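Local coordinates for alpha-1,4-endofucoidanase (Mariniflexile fucanivorans, PDB 6DLH), which hydrolyses fucoidan from within the chain as a retaining glycoside hydrolase of family 107, its catalytic domain being followed by calcium-binding immunoglobulin-like domains, at residues Y411-Q416 with D448-E453; V455-L460 with G478-S483. One frame throughout, in Å; residues are numbered along the deposited sequence.

Contact 1: residues Y411-Q416 with D448-E453. With CA (calcium ion), chain I.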
loop_
_atom_site.group_PDB
_atom_site.type_symbol
_atom_site.label_atom_id
_atom_site.label_comp_id
_atom_site.label_asym_id
_atom_site.label_seq_id
_atom_site.Cartn_x
_atom_site.Cartn_y
_atom_site.Cartn_z
ATOM N N TYR A 411 -2.407 24.207 -15.650
ATOM C CA TYR A 411 -1.401 24.516 -16.651
ATOM C C TYR A 411 -1.349 23.446 -17.746
ATOM O O TYR A 411 -1.394 23.779 -18.925
ATOM C CB TYR A 411 -0.030 24.735 -16.006
ATOM C CG TYR A 411 1.027 25.136 -17.003
ATOM C CD1 TYR A 411 1.698 24.174 -17.743
ATOM C CD2 TYR A 411 1.320 26.473 -17.244
ATOM C CE1 TYR A 411 2.644 24.523 -18.690
ATOM C CE2 TYR A 411 2.277 26.838 -18.179
ATOM C CZ TYR A 411 2.932 25.858 -18.907
ATOM O OH TYR A 411 3.890 26.184 -19.822
ATOM N N LEU A 412 -1.205 22.169 -17.371
ATOM C CA LEU A 412 -0.995 21.125 -18.371
ATOM C C LEU A 412 -2.235 20.974 -19.263
ATOM O O LEU A 412 -2.104 20.686 -20.453
ATOM C CB LEU A 412 -0.615 19.793 -17.699
ATOM C CG LEU A 412 0.716 19.762 -16.933
ATOM C CD1 LEU A 412 0.913 18.427 -16.229
ATOM C CD2 LEU A 412 1.902 20.049 -17.846
ATOM N N LYS A 413 -3.437 21.158 -18.686
ATOM C CA LYS A 413 -4.679 21.073 -19.442
ATOM C C LYS A 413 -4.672 22.072 -20.599
ATOM O O LYS A 413 -5.097 21.740 -21.705
ATOM C CB LYS A 413 -5.895 21.288 -18.538
ATOM C CG LYS A 413 -6.307 20.095 -17.687
ATOM C CD LYS A 413 -7.467 20.411 -16.765
ATOM C CE LYS A 413 -8.812 20.313 -17.447
ATOM N NZ LYS A 413 -9.866 21.056 -16.711
ATOM N N GLU A 414 -4.145 23.275 -20.347
ATOM C CA GLU A 414 -4.132 24.321 -21.351
ATOM C C GLU A 414 -2.934 24.196 -22.295
ATOM O O GLU A 414 -3.081 24.453 -23.490
ATOM C CB GLU A 414 -4.200 25.701 -20.693
ATOM C CG GLU A 414 -4.344 26.832 -21.698
ATOM C CD GLU A 414 -4.555 28.201 -21.080
ATOM O OE1 GLU A 414 -4.799 28.262 -19.860
ATOM O OE2 GLU A 414 -4.491 29.205 -21.820
ATOM N N PHE A 415 -1.759 23.791 -21.778
ATOM C CA PHE A 415 -0.514 24.041 -22.498
ATOM C C PHE A 415 0.226 22.779 -22.952
ATOM O O PHE A 415 1.133 22.891 -23.768
ATOM C CB PHE A 415 0.385 25.014 -21.727
ATOM C CG PHE A 415 -0.180 26.407 -21.564
ATOM C CD1 PHE A 415 -0.358 27.242 -22.661
ATOM C CD2 PHE A 415 -0.538 26.890 -20.314
ATOM C CE1 PHE A 415 -0.882 28.519 -22.508
ATOM C CE2 PHE A 415 -1.052 28.171 -20.158
ATOM C CZ PHE A 415 -1.222 28.985 -21.256
ATOM N N GLN A 416 -0.126 21.582 -22.463
ATOM C CA GLN A 416 0.692 20.422 -22.803
ATOM C C GLN A 416 0.496 19.984 -24.259
ATOM O O GLN A 416 1.472 19.649 -24.924
ATOM C CB GLN A 416 0.542 19.253 -21.828
ATOM C CG GLN A 416 1.437 18.071 -22.205
ATOM C CD GLN A 416 1.645 17.047 -21.114
ATOM O OE1 GLN A 416 0.893 16.982 -20.141
ATOM N NE2 GLN A 416 2.669 16.222 -21.278
ATOM N N ASP A 448 -13.400 14.006 -18.660
ATOM C CA ASP A 448 -12.895 12.956 -19.529
ATOM C C ASP A 448 -12.197 13.555 -20.747
ATOM O O ASP A 448 -11.370 12.896 -21.369
ATOM C CB ASP A 448 -14.025 12.029 -19.984
ATOM C CG ASP A 448 -14.685 11.280 -18.842
ATOM O OD1 ASP A 448 -14.047 10.366 -18.311
ATOM O OD2 ASP A 448 -15.825 11.630 -18.492
ATOM N N PHE A 449 -12.568 14.784 -21.107
ATOM C CA PHE A 449 -11.999 15.447 -22.268
ATOM C C PHE A 449 -12.317 16.933 -22.197
ATOM O O PHE A 449 -13.263 17.335 -21.521
ATOM C CB PHE A 449 -12.508 14.839 -23.580
ATOM C CG PHE A 449 -13.980 14.502 -23.629
ATOM C CD1 PHE A 449 -14.950 15.489 -23.527
ATOM C CD2 PHE A 449 -14.394 13.191 -23.801
ATOM C CE1 PHE A 449 -16.300 15.169 -23.580
ATOM C CE2 PHE A 449 -15.743 12.868 -23.864
ATOM C CZ PHE A 449 -16.693 13.859 -23.749
ATOM N N TRP A 450 -11.510 17.736 -22.896
ATOM C CA TRP A 450 -11.649 19.181 -22.849
ATOM C C TRP A 450 -10.964 19.800 -24.061
ATOM O O TRP A 450 -10.117 19.175 -24.697
ATOM C CB TRP A 450 -11.111 19.753 -21.527
ATOM C CG TRP A 450 -9.658 19.469 -21.322
ATOM C CD1 TRP A 450 -8.601 20.220 -21.759
ATOM C CD2 TRP A 450 -9.096 18.330 -20.650
ATOM N NE1 TRP A 450 -7.423 19.628 -21.396
ATOM C CE2 TRP A 450 -7.692 18.467 -20.719
ATOM C CE3 TRP A 450 -9.639 17.214 -19.997
ATOM C CZ2 TRP A 450 -6.827 17.528 -20.160
ATOM C CZ3 TRP A 450 -8.783 16.284 -19.446
ATOM C CH2 TRP A 450 -7.396 16.446 -19.525
ATOM N N ASP A 451 -11.386 21.025 -24.381
ATOM C CA ASP A 451 -10.734 21.867 -25.368
ATOM C C ASP A 451 -9.675 22.696 -24.648
ATOM O O ASP A 451 -10.012 23.523 -23.799
ATOM C CB ASP A 451 -11.772 22.707 -26.123
ATOM C CG ASP A 451 -11.258 24.009 -26.712
ATOM O OD1 ASP A 451 -10.030 24.157 -26.843
ATOM O OD2 ASP A 451 -12.096 24.876 -27.024
ATOM N N PRO A 452 -8.370 22.492 -24.947
ATOM C CA PRO A 452 -7.299 23.221 -24.261
ATOM C C PRO A 452 -7.521 24.729 -24.191
ATOM O O PRO A 452 -7.206 25.348 -23.175
ATOM C CB PRO A 452 -6.067 22.869 -25.104
ATOM C CG PRO A 452 -6.366 21.471 -25.594
ATOM C CD PRO A 452 -7.850 21.508 -25.912
ATOM N N GLU A 453 -8.093 25.303 -25.259
ATOM C CA GLU A 453 -8.233 26.747 -25.375
ATOM C C GLU A 453 -9.532 27.216 -24.724
ATOM O O GLU A 453 -9.754 28.418 -24.580
ATOM C CB GLU A 453 -8.140 27.197 -26.833
ATOM C CG GLU A 453 -6.725 27.168 -27.384
ATOM C CD GLU A 453 -6.206 25.772 -27.679
ATOM O OE1 GLU A 453 -7.025 24.899 -27.987
ATOM O OE2 GLU A 453 -4.990 25.555 -27.580
HETATM CA CA CA I . -8.828 24.010 -29.206
HETATM O O HOH W 1 -3.767 26.291 -25.424
HETATM O O HOH W 2 -11.110 24.841 -29.912
#
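The aliphatic chain of Lys-413 lies across the indole of Trp-450, the two side chains crossing at about a right angle. Its CE stands over the ring face, 3.9 Å from the centroid of the five-membered ring and 15° off the normal, which defines a CH-pi contact; Lys-413 CG packs nearer the benzo ring, 3.6 Å from Trp-450 CZ2. The bend at chi3 (82°) turns CE back over the indole, while NZ stays too distant for more than a weak cation-pi attraction. The same lysine also offers its backbone: Trp-450 NE1 donates to Lys-413 O at 3.2 Å, with an N-H...O angle of 149° and the acceptor close to the indole plane. Indole face and N-H are thus both engaged by one residue, which should restrict the ring's rotation. The pairing joins the C-terminal end of helix 399-415 to the short strand 449-450 of the first immunoglobulin-like domain, just where that strand runs into a calcium site. Pro-452 CB fits against the helix end, 3.7 Å from Lys-413 O. Beyond it, Asp-451 OD1 and Glu-453 OE1 (2.4 Å from the calcium) bind the ion together with Gly-419 and Asp-502, and Asp-451 OD1 also accepts from Glu-453 N in an Asx turn. Water 1 donates to Glu-414 O (2.8 Å) and to Glu-453 OE2 (2.6 Å), linking the helix to a calcium-binding carboxylate.

Contact 2: residues V455-L460 with G478-S483; sequences VGITGL and GTWTLS
Two antiparallel sheets of the first immunoglobulin-like domain face each other here, strand 459-464 belonging to one and strand 479-484 to the other, and the indole of Trp-480 packs between them. Leu-460 CB sits over one face of its indole, 3.7 Å from the centroid of the five-membered ring and only 6° off the normal, a CH-pi contact. With CG of Leu-460 anti to the backbone nitrogen (chi1 172°), CD2 runs back along the tryptophan to within 3.5 Å of Trp-480 CB, so the two side chains slide past each other in opposite directions. At the far end of the indole, Ile-457 CG2 meets Trp-480 CH2 at 3.7 Å. Thr-458 and Gly-459, opposite Gln-501, form a classic beta bulge between these two hydrophobic contacts. Water 3 accepts from Trp-480 NE1 at 3.1 Å and from Leu-460 N at 3.1 Å, spanning the sheets. Exchanging Trp-480 for an alanine would probably open a gap beneath Leu-460 and Ile-457 and leave the water without the indole donor. The chemistry implies an interface held by apolar packing, in which a single water satisfies both the indole N-H and a backbone amide.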
loop_
_atom_site.group_PDB
_atom_site.type_symbol
_atom_site.label_atom_id
_atom_site.label_comp_id
_atom_site.label_asym_id
_atom_site.label_seq_id
_atom_site.Cartn_x
_atom_site.Cartn_y
_atom_site.Cartn_z
ATOM N N VAL A 455 -12.775 26.964 -25.548
ATOM C CA VAL A 455 -13.944 27.362 -26.318
ATOM C C VAL A 455 -15.047 26.345 -26.036
ATOM O O VAL A 455 -16.123 26.712 -25.560
ATOM C CB VAL A 455 -13.651 27.517 -27.828
ATOM C CG1 VAL A 455 -14.876 28.008 -28.595
ATOM C CG2 VAL A 455 -12.463 28.434 -28.098
ATOM N N GLY A 456 -14.747 25.066 -26.297
ATOM C CA GLY A 456 -15.607 23.979 -25.872
ATOM C C GLY A 456 -15.512 22.774 -26.799
ATOM O O GLY A 456 -15.041 22.887 -27.930
ATOM N N ILE A 457 -15.966 21.629 -26.280
ATOM C CA ILE A 457 -16.153 20.392 -27.020
ATOM C C ILE A 457 -17.455 20.509 -27.815
ATOM O O ILE A 457 -18.523 20.674 -27.226
ATOM C CB ILE A 457 -16.215 19.219 -26.020
ATOM C CG1 ILE A 457 -14.899 19.039 -25.251
ATOM C CG2 ILE A 457 -16.670 17.933 -26.700
ATOM C CD1 ILE A 457 -13.744 18.500 -26.078
ATOM N N THR A 458 -17.361 20.413 -29.149
ATOM C CA THR A 458 -18.487 20.713 -30.024
ATOM C C THR A 458 -19.192 19.431 -30.456
ATOM O O THR A 458 -20.258 19.490 -31.064
ATOM C CB THR A 458 -18.076 21.547 -31.245
ATOM O OG1 THR A 458 -16.987 20.902 -31.911
ATOM C CG2 THR A 458 -17.744 22.986 -30.902
ATOM N N GLY A 459 -18.588 18.280 -30.142
ATOM C CA GLY A 459 -19.183 17.002 -30.489
ATOM C C GLY A 459 -18.405 15.833 -29.896
ATOM O O GLY A 459 -17.209 15.946 -29.636
ATOM N N LEU A 460 -19.121 14.728 -29.657
ATOM C CA LEU A 460 -18.511 13.434 -29.396
ATOM C C LEU A 460 -19.241 12.390 -30.232
ATOM O O LEU A 460 -20.469 12.328 -30.213
ATOM C CB LEU A 460 -18.597 13.078 -27.907
ATOM C CG LEU A 460 -18.164 11.647 -27.564
ATOM C CD1 LEU A 460 -16.644 11.515 -27.538
ATOM C CD2 LEU A 460 -18.757 11.178 -26.242
ATOM N N GLY A 478 -22.459 19.430 -22.123
ATOM C CA GLY A 478 -21.150 18.984 -21.665
ATOM C C GLY A 478 -21.119 17.528 -21.203
ATOM O O GLY A 478 -20.053 17.005 -20.873
ATOM N N THR A 479 -22.286 16.877 -21.185
ATOM C CA THR A 479 -22.361 15.477 -20.800
ATOM C C THR A 479 -22.863 14.639 -21.973
ATOM O O THR A 479 -23.934 14.897 -22.519
ATOM C CB THR A 479 -23.236 15.283 -19.558
ATOM O OG1 THR A 479 -22.644 16.064 -18.521
ATOM C CG2 THR A 479 -23.339 13.834 -19.127
ATOM N N TRP A 480 -22.061 13.640 -22.356
ATOM C CA TRP A 480 -22.485 12.627 -23.307
ATOM C C TRP A 480 -22.750 11.328 -22.553
ATOM O O TRP A 480 -22.134 11.070 -21.519
ATOM C CB TRP A 480 -21.451 12.452 -24.427
ATOM C CG TRP A 480 -21.516 13.551 -25.446
ATOM C CD1 TRP A 480 -22.116 13.503 -26.672
ATOM C CD2 TRP A 480 -20.989 14.885 -25.310
ATOM N NE1 TRP A 480 -21.992 14.708 -27.311
ATOM C CE2 TRP A 480 -21.308 15.576 -26.502
ATOM C CE3 TRP A 480 -20.282 15.562 -24.305
ATOM C CZ2 TRP A 480 -20.937 16.907 -26.713
ATOM C CZ3 TRP A 480 -19.916 16.876 -24.514
ATOM C CH2 TRP A 480 -20.236 17.537 -25.705
ATOM N N THR A 481 -23.692 10.534 -23.071
ATOM C CA THR A 481 -24.100 9.288 -22.443
ATOM C C THR A 481 -24.043 8.164 -23.469
ATOM O O THR A 481 -24.558 8.291 -24.576
ATOM C CB THR A 481 -25.507 9.408 -21.846
ATOM O OG1 THR A 481 -25.481 10.557 -21.002
ATOM C CG2 THR A 481 -25.935 8.190 -21.053
ATOM N N LEU A 482 -23.371 7.082 -23.072
ATOM C CA LEU A 482 -23.400 5.806 -23.758
ATOM C C LEU A 482 -24.456 4.962 -23.055
ATOM O O LEU A 482 -24.326 4.672 -21.862
ATOM C CB LEU A 482 -22.019 5.160 -23.618
ATOM C CG LEU A 482 -20.975 5.526 -24.672
ATOM C CD1 LEU A 482 -20.717 7.028 -24.723
ATOM C CD2 LEU A 482 -19.680 4.769 -24.414
ATOM N N SER A 483 -25.518 4.608 -23.792
ATOM C CA SER A 483 -26.613 3.870 -23.186
ATOM C C SER A 483 -27.294 2.949 -24.194
ATOM O O SER A 483 -27.133 3.093 -25.404
ATOM C CB SER A 483 -27.600 4.784 -22.478
ATOM O OG SER A 483 -28.356 5.552 -23.404
HETATM O O HOH W 3 -22.099 15.421 -30.313
#

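How the contacts relate
Contact 1 is the partly buried junction between helix 399-415 and the first immunoglobulin-like domain, whereas contact 2 is buried within that domain. Both set an indole face against aliphatic carbon, but the indole N-H goes directly to a helix carbonyl in contact 1 and to a water in contact 2; only the former also involves a metal. The sites are linked: strands 449-450 and 459-464 are consecutive, with contact centres about 15 Å apart, and Asp-451 OD2 lies 2.8 Å from Gly-456 N in a probable hydrogen bond. Ile-457 CD1 packs 3.7 Å from Trp-450 C, so the side chain reaching Trp-480 also touches the strand beside the calcium site.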